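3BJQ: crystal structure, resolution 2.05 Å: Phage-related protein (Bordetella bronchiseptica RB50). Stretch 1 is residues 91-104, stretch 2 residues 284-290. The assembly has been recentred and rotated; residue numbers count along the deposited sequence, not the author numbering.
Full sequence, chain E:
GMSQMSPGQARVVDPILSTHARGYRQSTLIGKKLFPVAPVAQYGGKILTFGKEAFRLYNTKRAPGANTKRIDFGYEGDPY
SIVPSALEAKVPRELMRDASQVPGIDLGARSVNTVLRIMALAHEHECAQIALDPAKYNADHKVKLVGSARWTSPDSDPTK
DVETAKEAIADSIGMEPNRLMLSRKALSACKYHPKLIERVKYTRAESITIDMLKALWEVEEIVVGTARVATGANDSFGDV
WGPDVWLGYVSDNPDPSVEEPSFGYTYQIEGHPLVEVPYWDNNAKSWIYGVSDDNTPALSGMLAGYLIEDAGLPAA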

# COMPACT_ATOMS: atom_id res chain seq x y z
N VAL E 91 15.54 13.82 29.76
CA VAL E 91 14.13 13.75 30.11
C VAL E 91 14.04 13.31 31.55
O VAL E 91 14.28 12.13 31.84
CB VAL E 91 13.33 12.78 29.19
CG1 VAL E 91 11.93 12.62 29.73
CG2 VAL E 91 13.27 13.31 27.79
N PRO E 92 13.72 14.24 32.46
CA PRO E 92 13.65 13.90 33.87
C PRO E 92 12.45 13.02 34.18
O PRO E 92 11.39 13.13 33.54
CB PRO E 92 13.52 15.27 34.57
CG PRO E 92 13.05 16.20 33.60
CD PRO E 92 13.39 15.66 32.23
N ARG E 93 12.59 12.15 35.18
CA ARG E 93 11.52 11.22 35.51
C ARG E 93 10.24 11.92 35.98
O ARG E 93 9.14 11.38 35.78
CB ARG E 93 11.96 10.20 36.55
CG ARG E 93 12.36 10.82 37.82
CD ARG E 93 12.55 9.81 38.86
NE ARG E 93 12.94 10.45 40.10
CZ ARG E 93 13.08 9.80 41.25
NH1 ARG E 93 12.88 8.49 41.29
NH2 ARG E 93 13.43 10.46 42.34
N GLU E 94 10.37 13.13 36.55
CA GLU E 94 9.23 13.85 37.10
C GLU E 94 8.25 14.26 36.01
O GLU E 94 7.10 14.52 36.31
CB GLU E 94 9.63 15.02 38.03
CG GLU E 94 11.05 15.60 37.90
CD GLU E 94 12.15 14.67 38.44
OE1 GLU E 94 12.06 14.20 39.61
OE2 GLU E 94 13.12 14.42 37.69
N LEU E 95 8.72 14.29 34.76
CA LEU E 95 7.87 14.54 33.59
C LEU E 95 7.18 13.26 33.07
O LEU E 95 6.37 13.34 32.15
CB LEU E 95 8.71 15.15 32.47
CG LEU E 95 9.07 16.62 32.66
CD1 LEU E 95 9.74 17.13 31.42
CD2 LEU E 95 7.82 17.43 32.96
N MSE E 96 7.46 12.11 33.68
CA MSE E 96 6.91 10.83 33.20
C MSE E 96 6.03 10.13 34.21
O MSE E 96 6.38 10.04 35.38
CB MSE E 96 8.05 9.88 32.83
CG MSE E 96 9.01 10.45 31.80
SE MSE E 96 10.54 9.29 31.53
CE MSE E 96 9.62 7.93 30.62
N ARG E 97 4.89 9.61 33.75
CA ARG E 97 4.00 8.82 34.62
C ARG E 97 4.75 7.57 35.09
O ARG E 97 4.77 7.25 36.28
CB ARG E 97 2.74 8.39 33.86
CG ARG E 97 1.74 7.64 34.74
CD ARG E 97 0.60 7.03 33.93
NE ARG E 97 1.08 6.07 32.94
CZ ARG E 97 1.43 4.82 33.22
NH1 ARG E 97 1.40 4.36 34.47
NH2 ARG E 97 1.86 4.03 32.25
N ASP E 98 5.38 6.89 34.15
CA ASP E 98 6.17 5.68 34.44
C ASP E 98 7.59 5.86 33.87
O ASP E 98 7.85 5.62 32.68
CB ASP E 98 5.47 4.42 33.86
CG ASP E 98 6.27 3.12 34.07
OD1 ASP E 98 7.21 3.05 34.90
OD2 ASP E 98 5.92 2.12 33.40
N ALA E 99 8.51 6.26 34.74
CA ALA E 99 9.87 6.55 34.33
C ALA E 99 10.64 5.27 34.02
O ALA E 99 11.75 5.33 33.51
CB ALA E 99 10.60 7.35 35.40
N SER E 100 10.05 4.12 34.31
CA SER E 100 10.74 2.85 34.10
C SER E 100 10.80 2.55 32.63
O SER E 100 11.60 1.74 32.20
CB SER E 100 10.07 1.69 34.84
OG SER E 100 9.00 1.13 34.09
N GLN E 101 9.95 3.20 31.84
CA GLN E 101 9.91 2.97 30.40
C GLN E 101 10.67 4.05 29.63
O GLN E 101 10.87 5.15 30.13
CB GLN E 101 8.45 2.92 29.90
CG GLN E 101 7.58 1.85 30.59
CD GLN E 101 8.17 0.45 30.48
OE1 GLN E 101 8.38 -0.07 29.37
NE2 GLN E 101 8.43 -0.18 31.64
N VAL E 102 11.11 3.70 28.43
CA VAL E 102 11.78 4.65 27.53
C VAL E 102 10.78 5.77 27.23
O VAL E 102 9.62 5.48 27.00
CB VAL E 102 12.24 3.93 26.23
CG1 VAL E 102 12.63 4.91 25.16
CG2 VAL E 102 13.42 2.98 26.52
N PRO E 103 11.22 7.04 27.24
CA PRO E 103 10.25 8.11 27.02
C PRO E 103 9.62 8.06 25.65
O PRO E 103 10.23 7.59 24.70
CB PRO E 103 11.08 9.40 27.17
CG PRO E 103 12.30 8.99 27.85
CD PRO E 103 12.58 7.59 27.41
N GLY E 104 8.40 8.56 25.53
CA GLY E 104 7.77 8.68 24.21
C GLY E 104 8.51 9.72 23.37
O GLY E 104 9.23 10.56 23.90
N ALA E 284 21.13 11.07 37.85
CA ALA E 284 20.31 12.20 37.42
C ALA E 284 18.82 11.89 37.39
O ALA E 284 18.01 12.80 37.15
CB ALA E 284 20.77 12.67 36.03
N LYS E 285 18.46 10.61 37.58
CA LYS E 285 17.06 10.16 37.51
C LYS E 285 16.41 10.70 36.24
O LYS E 285 15.34 11.30 36.25
CB LYS E 285 16.30 10.56 38.78
CG LYS E 285 16.82 9.80 40.04
CD LYS E 285 16.26 8.38 40.07
CE LYS E 285 17.00 7.42 41.03
NZ LYS E 285 17.69 8.12 42.11
N SER E 286 17.11 10.48 35.14
CA SER E 286 16.74 10.99 33.85
C SER E 286 17.14 10.02 32.74
O SER E 286 18.10 9.26 32.89
CB SER E 286 17.47 12.32 33.59
OG SER E 286 17.00 13.36 34.41
N TRP E 287 16.40 10.05 31.64
CA TRP E 287 16.79 9.38 30.41
C TRP E 287 17.60 10.39 29.61
O TRP E 287 17.19 11.52 29.48
CB TRP E 287 15.59 8.92 29.58
CG TRP E 287 14.92 7.76 30.18
CD1 TRP E 287 13.90 7.80 31.08
CD2 TRP E 287 15.20 6.38 29.95
NE1 TRP E 287 13.52 6.52 31.41
CE2 TRP E 287 14.29 5.63 30.73
CE3 TRP E 287 16.11 5.70 29.13
CZ2 TRP E 287 14.30 4.24 30.75
CZ3 TRP E 287 16.09 4.31 29.13
CH2 TRP E 287 15.20 3.60 29.95
N ILE E 288 18.74 9.94 29.06
CA ILE E 288 19.71 10.81 28.41
C ILE E 288 19.90 10.46 26.93
O ILE E 288 20.24 9.33 26.59
CB ILE E 288 21.11 10.69 29.10
CG1 ILE E 288 21.00 10.99 30.59
CG2 ILE E 288 22.14 11.63 28.49
CD1 ILE E 288 20.56 12.37 30.89
N TYR E 289 19.68 11.44 26.06
CA TYR E 289 19.92 11.27 24.61
C TYR E 289 21.14 12.08 24.20
O TYR E 289 21.13 13.31 24.30
CB TYR E 289 18.76 11.76 23.77
CG TYR E 289 17.43 11.17 24.09
CD1 TYR E 289 16.72 11.60 25.21
CD2 TYR E 289 16.81 10.27 23.23
CE1 TYR E 289 15.48 11.11 25.50
CE2 TYR E 289 15.55 9.78 23.50
CZ TYR E 289 14.89 10.21 24.65
OH TYR E 289 13.64 9.73 24.96
N GLY E 290 22.15 11.40 23.69
CA GLY E 290 23.32 12.05 23.17
C GLY E 290 22.92 12.71 21.87
O GLY E 290 22.27 12.08 21.03

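Stretch 1 enters as the end of a β-strand that pairs antiparallel with stretch 2. Val91 and Trp287 form the hydrogen-bonded pair, Val91 N to Trp287 O at 2.8 Å and Trp287 N to Val91 O at 3.0 Å, and their side chains share one face of the sheet. There the buried Val91 places CG2 3.9 Å from Tyr289 CE1, at the edge of the tyrosine ring. Pro92, opposite Ser286, has no amide hydrogen to donate, and none is needed for pairing with stretch 2 at this non-hydrogen-bonded position. Arg93 N then donates a hydrogen bond to Lys285 O (3.1 Å) as the chain enters a 3-10 segment, while the methylene CD of Lys285 lies over the Arg93 guanidinium, 3.6 Å from NH1, aliphatic carbon against a flat cation.

Beyond this segment the chain packs against one face and the edge of Trp287, which loses the most surface to the contact. Met96, a selenomethionine, brings SE to 3.7 Å from Trp287 CD1. In the type I turn from Asp98 to Gln101, Ala99 O accepts a hydrogen bond from Trp287 NE1 (3.0 Å), satisfying the indole's polar atom. Val102 CA and Pro103 CD make CH-π contacts over one indole face, 4.2 Å and 3.8 Å from the centroids of the Trp287 six- and five-membered rings; the compact proline ring also reaches Tyr289, with CG 3.3 Å from OH.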